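Side-chain contacts in citrate synthase (Pyrobaculum aerophilum, PDB 2IBP), which probably catalyses the condensation of oxaloacetate with acetyl-CoA and water to give citrate and CoA, in the tricarboxylic acid cycle: residues A200-D205 and K303-D308; I209-H214 and P365-S370; K293-R298 and D346-I351; R307-K312 and F353-I358; F313-P316 and F320-A323. All blocks are in the same frame, centred on the assembly; numbering follows the deposited sequence.

Contact 1: A200-D205 and K303-D308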
# COMPACT_ATOMS: atom_id res chain seq x y z
N ALA A 200 24.98 1.27 -23.11
CA ALA A 200 24.35 1.67 -21.85
C ALA A 200 22.83 1.53 -21.97
O ALA A 200 22.17 0.99 -21.08
CB ALA A 200 24.76 3.09 -21.46
N SER A 201 22.28 1.98 -23.11
CA SER A 201 20.84 1.86 -23.35
C SER A 201 20.41 0.41 -23.36
O SER A 201 19.34 0.06 -22.86
CB SER A 201 20.45 2.49 -24.69
OG SER A 201 20.72 3.87 -24.68
N ARG A 202 21.19 -0.43 -24.02
CA ARG A 202 20.88 -1.86 -24.03
C ARG A 202 20.82 -2.42 -22.62
O ARG A 202 19.98 -3.26 -22.31
CB ARG A 202 21.88 -2.66 -24.87
CG ARG A 202 21.57 -4.14 -24.89
CD ARG A 202 22.33 -4.89 -25.97
NE ARG A 202 23.76 -5.02 -25.74
CZ ARG A 202 24.35 -6.06 -25.15
NH1 ARG A 202 23.64 -7.05 -24.61
NH2 ARG A 202 25.67 -6.10 -25.07
N GLY A 203 21.76 -2.01 -21.78
CA GLY A 203 21.79 -2.45 -20.40
C GLY A 203 20.53 -2.08 -19.65
O GLY A 203 19.96 -2.91 -18.96
N ILE A 204 20.09 -0.84 -19.83
CA ILE A 204 18.86 -0.40 -19.17
C ILE A 204 17.67 -1.19 -19.73
O ILE A 204 16.86 -1.72 -18.98
CB ILE A 204 18.63 1.12 -19.30
CG1 ILE A 204 19.75 1.87 -18.56
CG2 ILE A 204 17.25 1.52 -18.74
CD1 ILE A 204 19.83 1.58 -17.06
N ASP A 205 17.59 -1.30 -21.05
CA ASP A 205 16.48 -2.04 -21.67
C ASP A 205 16.45 -3.48 -21.15
O ASP A 205 15.40 -4.01 -20.79
CB ASP A 205 16.63 -2.05 -23.19
CG ASP A 205 15.34 -2.43 -23.90
OD1 ASP A 205 14.27 -1.94 -23.49
OD2 ASP A 205 15.41 -3.10 -24.95
N LYS A 303 24.76 -10.98 -16.40
CA LYS A 303 26.20 -11.18 -16.27
C LYS A 303 26.88 -10.95 -17.63
O LYS A 303 27.87 -10.23 -17.74
CB LYS A 303 26.50 -12.61 -15.86
CG LYS A 303 27.97 -12.94 -15.88
CD LYS A 303 28.20 -14.42 -15.66
CE LYS A 303 29.69 -14.71 -15.67
NZ LYS A 303 29.95 -16.17 -15.59
N GLU A 304 26.32 -11.54 -18.68
CA GLU A 304 26.89 -11.41 -20.01
C GLU A 304 26.83 -9.98 -20.52
O GLU A 304 27.73 -9.52 -21.19
CB GLU A 304 26.27 -12.40 -20.99
CG GLU A 304 26.66 -13.82 -20.64
CD GLU A 304 28.18 -13.99 -20.53
OE1 GLU A 304 28.91 -13.45 -21.39
OE2 GLU A 304 28.64 -14.63 -19.57
N PHE A 305 25.73 -9.29 -20.26
CA PHE A 305 25.68 -7.88 -20.59
C PHE A 305 26.78 -7.13 -19.84
O PHE A 305 27.46 -6.26 -20.40
CB PHE A 305 24.33 -7.25 -20.21
CG PHE A 305 24.40 -5.78 -20.20
CD1 PHE A 305 24.51 -5.09 -21.38
CD2 PHE A 305 24.57 -5.10 -19.01
CE1 PHE A 305 24.74 -3.73 -21.38
CE2 PHE A 305 24.80 -3.74 -19.02
CZ PHE A 305 24.88 -3.07 -20.19
N SER A 306 26.92 -7.41 -18.55
CA SER A 306 27.91 -6.72 -17.72
C SER A 306 29.31 -6.94 -18.27
O SER A 306 30.13 -6.02 -18.28
CB SER A 306 27.81 -7.18 -16.27
OG SER A 306 26.51 -6.93 -15.78
N ARG A 307 29.57 -8.15 -18.75
CA ARG A 307 30.85 -8.47 -19.35
C ARG A 307 31.10 -7.56 -20.55
O ARG A 307 32.18 -7.00 -20.70
CB ARG A 307 30.86 -9.92 -19.80
CG ARG A 307 32.21 -10.38 -20.31
CD ARG A 307 32.15 -11.73 -20.96
NE ARG A 307 31.51 -12.73 -20.11
CZ ARG A 307 32.08 -13.34 -19.08
NH1 ARG A 307 33.30 -13.01 -18.67
NH2 ARG A 307 31.40 -14.26 -18.41
N ASP A 308 30.08 -7.42 -21.41
CA ASP A 308 30.16 -6.53 -22.57
C ASP A 308 30.39 -5.09 -22.17
O ASP A 308 31.17 -4.39 -22.78
CB ASP A 308 28.89 -6.61 -23.40
CG ASP A 308 28.71 -7.95 -24.07
OD1 ASP A 308 29.70 -8.71 -24.15
OD2 ASP A 308 27.58 -8.24 -24.51
O HOH W 1 24.99 -9.42 -23.76

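Contact 2: I209-H214 and P365-S370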
# COMPACT_ATOMS: atom_id res chain seq x y z
N ILE A 209 13.56 -5.39 -19.01
CA ILE A 209 12.93 -6.64 -19.40
C ILE A 209 13.06 -7.67 -18.28
O ILE A 209 12.09 -8.32 -17.89
CB ILE A 209 13.63 -7.24 -20.65
CG1 ILE A 209 13.34 -6.34 -21.85
CG2 ILE A 209 13.18 -8.69 -20.88
CD1 ILE A 209 14.12 -6.71 -23.10
N LEU A 210 14.26 -7.80 -17.74
CA LEU A 210 14.54 -8.88 -16.80
C LEU A 210 13.81 -8.77 -15.49
O LEU A 210 13.61 -9.79 -14.85
CB LEU A 210 16.03 -9.02 -16.54
CG LEU A 210 16.88 -9.48 -17.72
CD1 LEU A 210 18.34 -9.46 -17.25
CD2 LEU A 210 16.47 -10.85 -18.25
N HIS A 211 13.43 -7.57 -15.09
CA HIS A 211 12.78 -7.40 -13.79
C HIS A 211 11.31 -7.04 -13.89
O HIS A 211 10.68 -6.72 -12.88
CB HIS A 211 13.55 -6.34 -13.00
CG HIS A 211 14.96 -6.76 -12.69
ND1 HIS A 211 15.96 -6.71 -13.63
CD2 HIS A 211 15.51 -7.30 -11.57
CE1 HIS A 211 17.07 -7.23 -13.11
NE2 HIS A 211 16.82 -7.57 -11.86
N ALA A 212 10.74 -7.17 -15.09
CA ALA A 212 9.36 -6.74 -15.35
C ALA A 212 8.30 -7.42 -14.49
O ALA A 212 7.30 -6.77 -14.12
CB ALA A 212 9.04 -6.89 -16.81
N ASP A 213 8.48 -8.71 -14.21
CA ASP A 213 7.57 -9.40 -13.29
C ASP A 213 8.27 -10.58 -12.68
O ASP A 213 9.20 -11.14 -13.27
CB ASP A 213 6.27 -9.86 -13.94
CG ASP A 213 5.18 -10.11 -12.91
OD1 ASP A 213 4.93 -9.19 -12.11
OD2 ASP A 213 4.61 -11.22 -12.86
N HIS A 214 7.87 -10.95 -11.47
CA HIS A 214 8.49 -12.09 -10.83
C HIS A 214 7.56 -12.59 -9.74
O HIS A 214 7.76 -12.31 -8.57
CB HIS A 214 9.87 -11.70 -10.30
CG HIS A 214 10.87 -12.82 -10.32
ND1 HIS A 214 11.39 -13.38 -9.18
CD2 HIS A 214 11.38 -13.54 -11.35
CE1 HIS A 214 12.23 -14.35 -9.51
NE2 HIS A 214 12.26 -14.45 -10.82
N PRO A 365 14.50 2.62 -7.44
CA PRO A 365 13.62 3.31 -8.38
C PRO A 365 13.66 2.71 -9.80
O PRO A 365 12.62 2.58 -10.45
CB PRO A 365 14.14 4.74 -8.36
CG PRO A 365 14.52 4.91 -6.91
CD PRO A 365 15.14 3.59 -6.52
N ILE A 366 14.83 2.31 -10.28
CA ILE A 366 14.91 1.67 -11.61
C ILE A 366 14.21 0.31 -11.60
O ILE A 366 13.56 -0.07 -12.57
CB ILE A 366 16.36 1.58 -12.10
CG1 ILE A 366 16.87 3.01 -12.31
CG2 ILE A 366 16.46 0.80 -13.42
CD1 ILE A 366 18.37 3.13 -12.49
N PHE A 367 14.32 -0.43 -10.50
CA PHE A 367 13.55 -1.67 -10.37
C PHE A 367 12.03 -1.36 -10.53
O PHE A 367 11.32 -2.09 -11.22
CB PHE A 367 13.82 -2.31 -9.01
CG PHE A 367 13.09 -3.61 -8.80
CD1 PHE A 367 13.68 -4.82 -9.12
CD2 PHE A 367 11.81 -3.62 -8.29
CE1 PHE A 367 13.00 -6.01 -8.90
CE2 PHE A 367 11.14 -4.81 -8.06
CZ PHE A 367 11.75 -6.00 -8.34
N ALA A 368 11.55 -0.30 -9.89
CA ALA A 368 10.16 0.14 -10.03
C ALA A 368 9.82 0.46 -11.50
O ALA A 368 8.72 0.17 -11.97
CB ALA A 368 9.90 1.39 -9.15
N MET A 369 10.75 1.11 -12.20
CA MET A 369 10.55 1.39 -13.64
C MET A 369 10.33 0.11 -14.42
O MET A 369 9.58 0.10 -15.40
CB MET A 369 11.75 2.13 -14.21
CG MET A 369 11.80 3.57 -13.79
SD MET A 369 13.44 4.27 -13.99
CE MET A 369 13.94 3.58 -15.56
N SER A 370 11.00 -0.96 -14.02
CA SER A 370 10.81 -2.24 -14.66
C SER A 370 9.49 -2.91 -14.25
O SER A 370 8.63 -3.25 -15.08
CB SER A 370 11.95 -3.18 -14.29
OG SER A 370 11.71 -4.45 -14.83

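Contact 3: K293-R298 and D346-I351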
# COMPACT_ATOMS: atom_id res chain seq x y z
N LYS A 293 16.66 -22.59 -7.34
CA LYS A 293 17.58 -23.60 -6.80
C LYS A 293 18.48 -24.00 -7.96
O LYS A 293 18.75 -25.17 -8.22
CB LYS A 293 16.79 -24.81 -6.27
CG LYS A 293 15.70 -24.44 -5.30
CD LYS A 293 16.23 -23.69 -4.08
CE LYS A 293 15.09 -23.13 -3.26
NZ LYS A 293 15.56 -22.39 -2.06
N ALA A 294 18.85 -22.97 -8.73
CA ALA A 294 19.63 -23.07 -9.92
C ALA A 294 20.06 -21.65 -10.21
O ALA A 294 19.60 -20.71 -9.56
CB ALA A 294 18.78 -23.59 -11.08
N TYR A 295 20.95 -21.49 -11.18
CA TYR A 295 21.41 -20.17 -11.53
C TYR A 295 20.17 -19.38 -11.99
O TYR A 295 19.33 -19.90 -12.74
CB TYR A 295 22.46 -20.24 -12.65
CG TYR A 295 23.47 -19.13 -12.63
CD1 TYR A 295 23.13 -17.85 -13.04
CD2 TYR A 295 24.78 -19.38 -12.28
CE1 TYR A 295 24.06 -16.82 -13.02
CE2 TYR A 295 25.73 -18.38 -12.32
CZ TYR A 295 25.36 -17.09 -12.65
OH TYR A 295 26.29 -16.10 -12.67
N ASP A 296 20.00 -18.20 -11.43
CA ASP A 296 18.89 -17.32 -11.79
C ASP A 296 19.08 -17.01 -13.28
O ASP A 296 20.13 -16.50 -13.68
CB ASP A 296 19.02 -16.06 -10.93
CG ASP A 296 17.97 -15.00 -11.20
OD1 ASP A 296 17.32 -15.02 -12.26
OD2 ASP A 296 17.85 -14.12 -10.31
N PRO A 297 18.06 -17.28 -14.10
CA PRO A 297 18.23 -17.03 -15.53
C PRO A 297 18.48 -15.57 -15.86
O PRO A 297 19.15 -15.25 -16.85
CB PRO A 297 16.91 -17.51 -16.14
CG PRO A 297 15.93 -17.46 -15.02
CD PRO A 297 16.70 -17.75 -13.78
N ARG A 298 17.91 -14.69 -15.04
CA ARG A 298 18.09 -13.28 -15.24
C ARG A 298 19.54 -12.93 -14.95
O ARG A 298 20.11 -12.04 -15.58
CB ARG A 298 17.18 -12.51 -14.30
CG ARG A 298 15.70 -12.80 -14.50
CD ARG A 298 14.89 -12.21 -13.39
NE ARG A 298 15.30 -12.78 -12.11
CZ ARG A 298 14.89 -12.34 -10.94
NH1 ARG A 298 14.02 -11.34 -10.87
NH2 ARG A 298 15.37 -12.87 -9.84
N ASP A 346 20.81 -10.10 -8.41
CA ASP A 346 21.38 -9.05 -7.56
C ASP A 346 22.91 -9.14 -7.45
O ASP A 346 23.58 -8.18 -7.10
CB ASP A 346 20.77 -9.11 -6.16
CG ASP A 346 19.27 -8.87 -6.17
OD1 ASP A 346 18.78 -8.17 -7.08
OD2 ASP A 346 18.59 -9.40 -5.26
N PHE A 347 23.44 -10.34 -7.70
CA PHE A 347 24.88 -10.56 -7.64
C PHE A 347 25.60 -9.70 -8.67
O PHE A 347 26.76 -9.29 -8.45
CB PHE A 347 25.15 -12.04 -7.89
CG PHE A 347 26.58 -12.45 -7.71
CD1 PHE A 347 27.02 -12.96 -6.50
CD2 PHE A 347 27.47 -12.39 -8.76
CE1 PHE A 347 28.31 -13.37 -6.35
CE2 PHE A 347 28.77 -12.79 -8.60
CZ PHE A 347 29.18 -13.29 -7.39
N TRP A 348 24.92 -9.40 -9.77
CA TRP A 348 25.52 -8.72 -10.90
C TRP A 348 24.95 -7.36 -11.25
O TRP A 348 25.68 -6.52 -11.75
CB TRP A 348 25.31 -9.55 -12.18
CG TRP A 348 25.99 -10.85 -12.19
CD1 TRP A 348 25.42 -12.07 -12.00
CD2 TRP A 348 27.39 -11.08 -12.35
NE1 TRP A 348 26.38 -13.05 -12.07
CE2 TRP A 348 27.60 -12.47 -12.27
CE3 TRP A 348 28.49 -10.24 -12.59
CZ2 TRP A 348 28.87 -13.04 -12.41
CZ3 TRP A 348 29.74 -10.81 -12.70
CH2 TRP A 348 29.91 -12.20 -12.62
N SER A 349 23.65 -7.17 -11.03
CA SER A 349 22.95 -6.02 -11.61
C SER A 349 23.31 -4.61 -11.18
O SER A 349 23.03 -3.67 -11.92
CB SER A 349 21.44 -6.20 -11.47
OG SER A 349 21.05 -6.01 -10.14
N GLY A 350 23.98 -4.44 -10.05
CA GLY A 350 24.40 -3.12 -9.61
C GLY A 350 25.68 -2.62 -10.25
O GLY A 350 25.96 -1.43 -10.25
N ILE A 351 26.41 -3.53 -10.88
CA ILE A 351 27.72 -3.19 -11.44
C ILE A 351 27.63 -2.19 -12.59
O ILE A 351 28.24 -1.12 -12.56
CB ILE A 351 28.47 -4.45 -11.87
CG1 ILE A 351 28.76 -5.32 -10.63
CG2 ILE A 351 29.75 -4.06 -12.62
CD1 ILE A 351 29.36 -6.68 -10.94

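Contact 4: R307-K312 and F353-I358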
# COMPACT_ATOMS: atom_id res chain seq x y z
N ARG A 307 29.57 -8.15 -18.75
CA ARG A 307 30.85 -8.47 -19.35
C ARG A 307 31.10 -7.56 -20.55
O ARG A 307 32.18 -7.00 -20.70
CB ARG A 307 30.86 -9.92 -19.80
CG ARG A 307 32.21 -10.38 -20.31
CD ARG A 307 32.15 -11.73 -20.96
NE ARG A 307 31.51 -12.73 -20.11
CZ ARG A 307 32.08 -13.34 -19.08
NH1 ARG A 307 33.30 -13.01 -18.67
NH2 ARG A 307 31.40 -14.26 -18.41
N ASP A 308 30.08 -7.42 -21.41
CA ASP A 308 30.16 -6.53 -22.57
C ASP A 308 30.39 -5.09 -22.17
O ASP A 308 31.17 -4.39 -22.78
CB ASP A 308 28.89 -6.61 -23.40
CG ASP A 308 28.71 -7.95 -24.07
OD1 ASP A 308 29.70 -8.71 -24.15
OD2 ASP A 308 27.58 -8.24 -24.51
N TYR A 309 29.70 -4.65 -21.12
CA TYR A 309 29.82 -3.29 -20.68
C TYR A 309 31.25 -2.96 -20.23
O TYR A 309 31.83 -1.94 -20.64
CB TYR A 309 28.81 -3.01 -19.55
CG TYR A 309 28.79 -1.55 -19.16
CD1 TYR A 309 27.92 -0.66 -19.78
CD2 TYR A 309 29.73 -1.04 -18.29
CE1 TYR A 309 27.93 0.68 -19.47
CE2 TYR A 309 29.75 0.29 -17.96
CZ TYR A 309 28.85 1.15 -18.56
OH TYR A 309 28.87 2.49 -18.25
N VAL A 310 31.83 -3.82 -19.40
CA VAL A 310 33.17 -3.55 -18.91
C VAL A 310 34.22 -3.79 -19.99
O VAL A 310 35.29 -3.18 -19.94
CB VAL A 310 33.49 -4.29 -17.60
CG1 VAL A 310 32.49 -3.89 -16.52
CG2 VAL A 310 33.51 -5.78 -17.81
N ALA A 311 33.92 -4.64 -20.97
CA ALA A 311 34.85 -4.85 -22.09
C ALA A 311 34.98 -3.52 -22.84
O ALA A 311 36.08 -3.14 -23.25
CB ALA A 311 34.36 -5.94 -23.00
N LYS A 312 33.88 -2.78 -22.97
CA LYS A 312 33.90 -1.51 -23.67
C LYS A 312 34.39 -0.34 -22.82
O LYS A 312 35.25 0.41 -23.25
CB LYS A 312 32.53 -1.16 -24.24
CG LYS A 312 32.54 0.15 -25.03
CD LYS A 312 31.18 0.44 -25.63
CE LYS A 312 31.24 1.59 -26.64
NZ LYS A 312 31.76 2.86 -26.06
N PHE A 353 25.05 -0.29 -13.38
CA PHE A 353 24.45 0.96 -12.90
C PHE A 353 25.51 1.83 -12.26
O PHE A 353 25.58 3.03 -12.49
CB PHE A 353 23.37 0.75 -11.83
CG PHE A 353 22.10 0.10 -12.31
CD1 PHE A 353 21.69 0.18 -13.62
CD2 PHE A 353 21.23 -0.44 -11.38
CE1 PHE A 353 20.48 -0.41 -14.02
CE2 PHE A 353 20.02 -1.00 -11.76
CZ PHE A 353 19.63 -0.94 -13.07
N TYR A 354 26.31 1.22 -11.39
CA TYR A 354 27.36 1.94 -10.69
C TYR A 354 28.28 2.62 -11.71
O TYR A 354 28.59 3.80 -11.60
CB TYR A 354 28.15 0.98 -9.79
CG TYR A 354 29.32 1.63 -9.08
CD1 TYR A 354 29.18 2.14 -7.80
CD2 TYR A 354 30.57 1.67 -9.68
CE1 TYR A 354 30.24 2.74 -7.16
CE2 TYR A 354 31.64 2.23 -9.03
CZ TYR A 354 31.47 2.77 -7.79
OH TYR A 354 32.57 3.34 -7.18
N TYR A 355 28.73 1.86 -12.71
CA TYR A 355 29.64 2.39 -13.70
C TYR A 355 29.00 3.44 -14.61
O TYR A 355 29.69 4.35 -15.11
CB TYR A 355 30.27 1.26 -14.51
CG TYR A 355 31.32 0.46 -13.78
CD1 TYR A 355 32.25 1.09 -12.97
CD2 TYR A 355 31.50 -0.90 -14.04
CE1 TYR A 355 33.27 0.37 -12.34
CE2 TYR A 355 32.55 -1.62 -13.45
CZ TYR A 355 33.43 -0.97 -12.60
OH TYR A 355 34.46 -1.67 -12.02
N MET A 356 27.69 3.32 -14.82
CA MET A 356 26.92 4.29 -15.60
C MET A 356 26.72 5.62 -14.86
O MET A 356 26.22 6.59 -15.44
CB MET A 356 25.56 3.73 -15.97
CG MET A 356 25.60 2.57 -16.93
SD MET A 356 23.91 2.01 -17.16
CE MET A 356 24.13 0.52 -18.12
N GLY A 357 27.07 5.66 -13.59
CA GLY A 357 26.94 6.89 -12.80
C GLY A 357 25.58 7.02 -12.14
O GLY A 357 25.20 8.10 -11.69
N ILE A 358 24.84 5.93 -12.09
CA ILE A 358 23.53 5.96 -11.43
C ILE A 358 23.79 5.80 -9.94
O ILE A 358 24.43 4.82 -9.52
CB ILE A 358 22.64 4.81 -11.91
CG1 ILE A 358 22.35 4.98 -13.41
CG2 ILE A 358 21.36 4.73 -11.05
CD1 ILE A 358 21.63 3.82 -14.04
O HOH W 2 31.21 3.69 -17.74

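Contact 5: F313-P316 and F320-A323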
# COMPACT_ATOMS: atom_id res chain seq x y z
N PHE A 313 33.83 -0.19 -21.62
CA PHE A 313 34.12 0.96 -20.79
C PHE A 313 35.16 0.73 -19.70
O PHE A 313 35.51 1.66 -18.98
CB PHE A 313 32.84 1.48 -20.15
CG PHE A 313 31.83 1.94 -21.15
CD1 PHE A 313 32.02 3.13 -21.82
CD2 PHE A 313 30.71 1.18 -21.43
CE1 PHE A 313 31.10 3.56 -22.76
CE2 PHE A 313 29.77 1.62 -22.36
CZ PHE A 313 29.98 2.80 -23.03
N GLY A 314 35.60 -0.50 -19.55
CA GLY A 314 36.57 -0.82 -18.52
C GLY A 314 35.90 -1.22 -17.22
O GLY A 314 34.69 -1.10 -17.05
N ASP A 315 36.72 -1.68 -16.28
CA ASP A 315 36.25 -2.15 -14.99
C ASP A 315 37.13 -1.45 -13.96
O ASP A 315 37.85 -2.12 -13.22
CB ASP A 315 36.48 -3.66 -14.95
CG ASP A 315 35.87 -4.35 -13.74
OD1 ASP A 315 34.84 -3.87 -13.20
OD2 ASP A 315 36.38 -5.44 -13.39
N PRO A 316 37.05 -0.10 -13.89
CA PRO A 316 37.95 0.72 -13.05
C PRO A 316 37.94 0.44 -11.56
O PRO A 316 38.92 0.74 -10.87
CB PRO A 316 37.49 2.15 -13.33
CG PRO A 316 36.13 2.04 -13.90
CD PRO A 316 36.07 0.73 -14.61
N PHE A 320 33.58 -6.14 -11.79
CA PHE A 320 33.29 -7.34 -12.56
C PHE A 320 34.32 -8.45 -12.26
O PHE A 320 33.98 -9.62 -12.11
CB PHE A 320 33.23 -7.01 -14.05
CG PHE A 320 32.75 -8.14 -14.88
CD1 PHE A 320 31.40 -8.43 -14.94
CD2 PHE A 320 33.64 -8.96 -15.55
CE1 PHE A 320 30.94 -9.50 -15.67
CE2 PHE A 320 33.19 -10.04 -16.28
CZ PHE A 320 31.83 -10.30 -16.35
N ALA A 321 35.58 -8.05 -12.12
CA ALA A 321 36.66 -8.99 -11.80
C ALA A 321 36.41 -9.66 -10.45
O ALA A 321 36.53 -10.89 -10.31
CB ALA A 321 37.99 -8.27 -11.77
N ILE A 322 36.03 -8.85 -9.46
CA ILE A 322 35.76 -9.35 -8.11
C ILE A 322 34.53 -10.26 -8.12
O ILE A 322 34.58 -11.39 -7.61
CB ILE A 322 35.59 -8.20 -7.12
CG1 ILE A 322 36.91 -7.41 -7.00
CG2 ILE A 322 35.13 -8.71 -5.75
CD1 ILE A 322 36.77 -6.10 -6.26
N ALA A 323 33.43 -9.78 -8.70
CA ALA A 323 32.22 -10.58 -8.79
C ALA A 323 32.47 -11.89 -9.54
O ALA A 323 32.03 -12.96 -9.12
CB ALA A 323 31.11 -9.80 -9.45

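Contact 1: A200-D205 and K303-D308
F305 lays the face of its ring over the bare backbone of G203, and this is the close-packed half of the contact. The G203 CA sits 3.5 Å from the ring centroid and 25° off its normal, a CH-pi placement, although the model brings the two a little too near for the exact closeness to be trusted. Glycine suits the site because it offers a flat patch of main chain, and phenylalanine because a broad apolar disc can fill the space between two helices. L199, L206 and A352 add apolar cover around the ring.

R202 and D308 make the looser, wetter half. The rim of F305, at CD1, lies under one face of the R202 guanidinium, 3.9 Å from NH1, with the two planes 82° apart. A bend at chi3 turns the group so that NH2 of R202 donates to OD2 of D308 at 2.9 Å, on the anti side, somewhat out of the carboxylate plane. A water accepts from R202 NH1 and donates to the same OD2, doubling the link through solvent. Away from this contact, on the same helix, R307 grips E304 side-on.

The helical segments run antiparallel, axes 166° and 10.4 Å apart, in the mainly helical citrate synthase fold. E304 and D308 belong to an observed magnesium site; the ion near D308 is not bound directly to this chain here.

Contact 2: I209-H214 and P365-S370
H211 and F367 meet rim to rim, with neither ring lying over the face of the other. Their centroids are 5.9 Å apart and the planes are turned by 69°. The two side chains cross at about a right angle. The touching atom of the imidazole is CD2, a carbon at the ring edge, which stands 3.9 Å from CE1 of F367. Chi1 (-63°) places the H211 ring, and its rotation about CB-CG turns CD2 to F367 and ND1 to the carbonyl of Y207, to which it is hydrogen-bonded. The ring of Y207 stacks on the imidazole and fixes its plane further.

S370 enters beside this pair, pointing at the turn where the helix 198-210 gives way to loop. Its CB rests 3.8 Å from CB of H211. OG of S370 is bonded to the carbonyl of L208, in the last turn of that helix; a serine is small enough to enter here and has a hydroxyl for the carbonyl. Beyond it, CA of A212 makes a CH...O contact with O of S370 at 3.6 Å; this close approach runs through the backbone, and CB of A212 only grazes S370.

R371 binds the carbonyl of H211, and the H211 side chain comes within about 5 Å of D346, a predicted active-site residue. The chemistry implies that the H211 ring is oriented by one hydrogen bond and a ring stack, both with Y207, while F367 and S370 back it with apolar edges and a buried hydroxyl.

Contact 3: K293-R298 and D346-I351
W348 presents the nitrogen edge of its indole to the hydroxyl of Y295, and this single point carries the contact. NE1 of W348 donates to OH of Y295 at 3.1 Å, with an N-H...O angle of 154° and the oxygen tilted 16° from the indole plane. The hydroxyl meets the indole at its N-H edge, and the side chains cross at about a right angle. Y295 reaches there because its CG lies anti to the backbone N (chi1 -151°). The same hydroxyl is hydrogen-bonded to OE2 of E327, whose carboxylate also pairs with K303. Tyrosine suits this position because one oxygen can accept from the indole and still engage the acid, while tryptophan supplies both the N-H and a large apolar surface, one face of which is covered by CD2 of F347.

D296, next in sequence, anchors the turn. Its OD1 accepts from the backbone N of R298 at 2.9 Å and from NE of R298 at 3.0 Å, while OD2 takes NH2 of R298 and the amide of V345.

D296 is thus a classic N-cap at the start of helix 297-313, and the partner loop carries D346, a predicted active-site residue of citrate synthase.

Contact 4: R307-K312 and F353-I358
The hydroxyl of Y355 is gripped by three groups: the carboxylate of D315 and the amide of Q317, both of the loop before helix 319-332, and the amide of L319 at the start of that helix. Y355 stands near the C-terminal end of helix 349-356, which closes in a Schellman motif at G357; the positive phi there (89°) favours glycine. From helix 297-313, V310 meets Y355 at its ring and Y309 meets it at CB.

Y309 is the main intruder. With its CG anti to the backbone N (chi1 -173°), the phenol reaches into the angle between Y355 and M356. CB of Y355 and CG of M356 lie on the same side of the Y309 ring plane, both approaching obliquely, the first 3.6 Å from CE2 of Y309 and the second beside CZ (3.9 Å) and the hydroxyl. Beyond CG the methionine runs extended, which takes its CE alongside CE1 of Y309; a flexible thioether chain is well suited to following the outline of a ring. V310 packs next to it, its CG1 3.8 Å from CE2 of Y355, a fit for a compact branched side chain at a helix surface.

F320 backs V310 from helix 319-332, and I204 of helix 198-210 meets M356, so the contact lies among several helices. The remaining polar end is bridged by solvent: one water lies 2.7 Å from OH of Y309 and donates to the carbonyl O of Y355 at 3.1 Å.

Contact 5: F313-P316 and F320-A323
The amides in the first turn of helix 319-332 are bound by a carboxylate from the preceding loop. D315 reaches forward to the helix start and uses both oxygens on successive amides. OD1 of D315 accepts from N of F320 at 3.0 Å with a nearly straight N-H...O angle of 170°. OD2 of D315 takes N of A321, also at 3.0 Å, but with more bend, 152°. Each oxygen is met on its syn side, 17° out of the carboxylate plane, and the carboxylate thus bridges two successive amides. The aspartate can do this because its CG lies anti to the backbone N, which extends the acid across the turn.

Amides in the first turn of a helix have no carbonyl of an earlier turn to bind, and a carboxylate is a natural partner for them. The partial positive charge at this end would probably stabilise the anion as well. With Y355 of helix 349-356 as its outside partner, D315 also ties the loop to a third helix.

Just upstream, G314 ends helix 297-313 with positive phi, a conformation that suits glycine and redirects the chain toward D315. F320 itself leads its ring away to pack on S306, R307 and V310, its plane steeply inclined to the carboxylate. Apart from the two amides, the CB atoms of F320 and A321 lie nearest the acid: CB of A321 is 3.6 Å from OD2 of D315.

In the fold
Helix 297-313 is the thread of this set: contact 3 lies at its start, contact 1 in its middle, contact 4 near its end and contact 5 just past it. Contacts 1 and 4 share R307 and D308 and have centres 7 Å apart; contacts 4 and 5 are 8 Å apart. Contact 2 sits deepest, 4 Å from the centre of the chain, and is reached from contact 1 along helix 198-210. In sequence, the loop closed by contact 2 encloses contacts 3, 4 and 5. Helix 349-356 joins contacts 3 and 4, so packed helices connect the region of the predicted active-site residues with the outer side, where the magnesium-site residues lie.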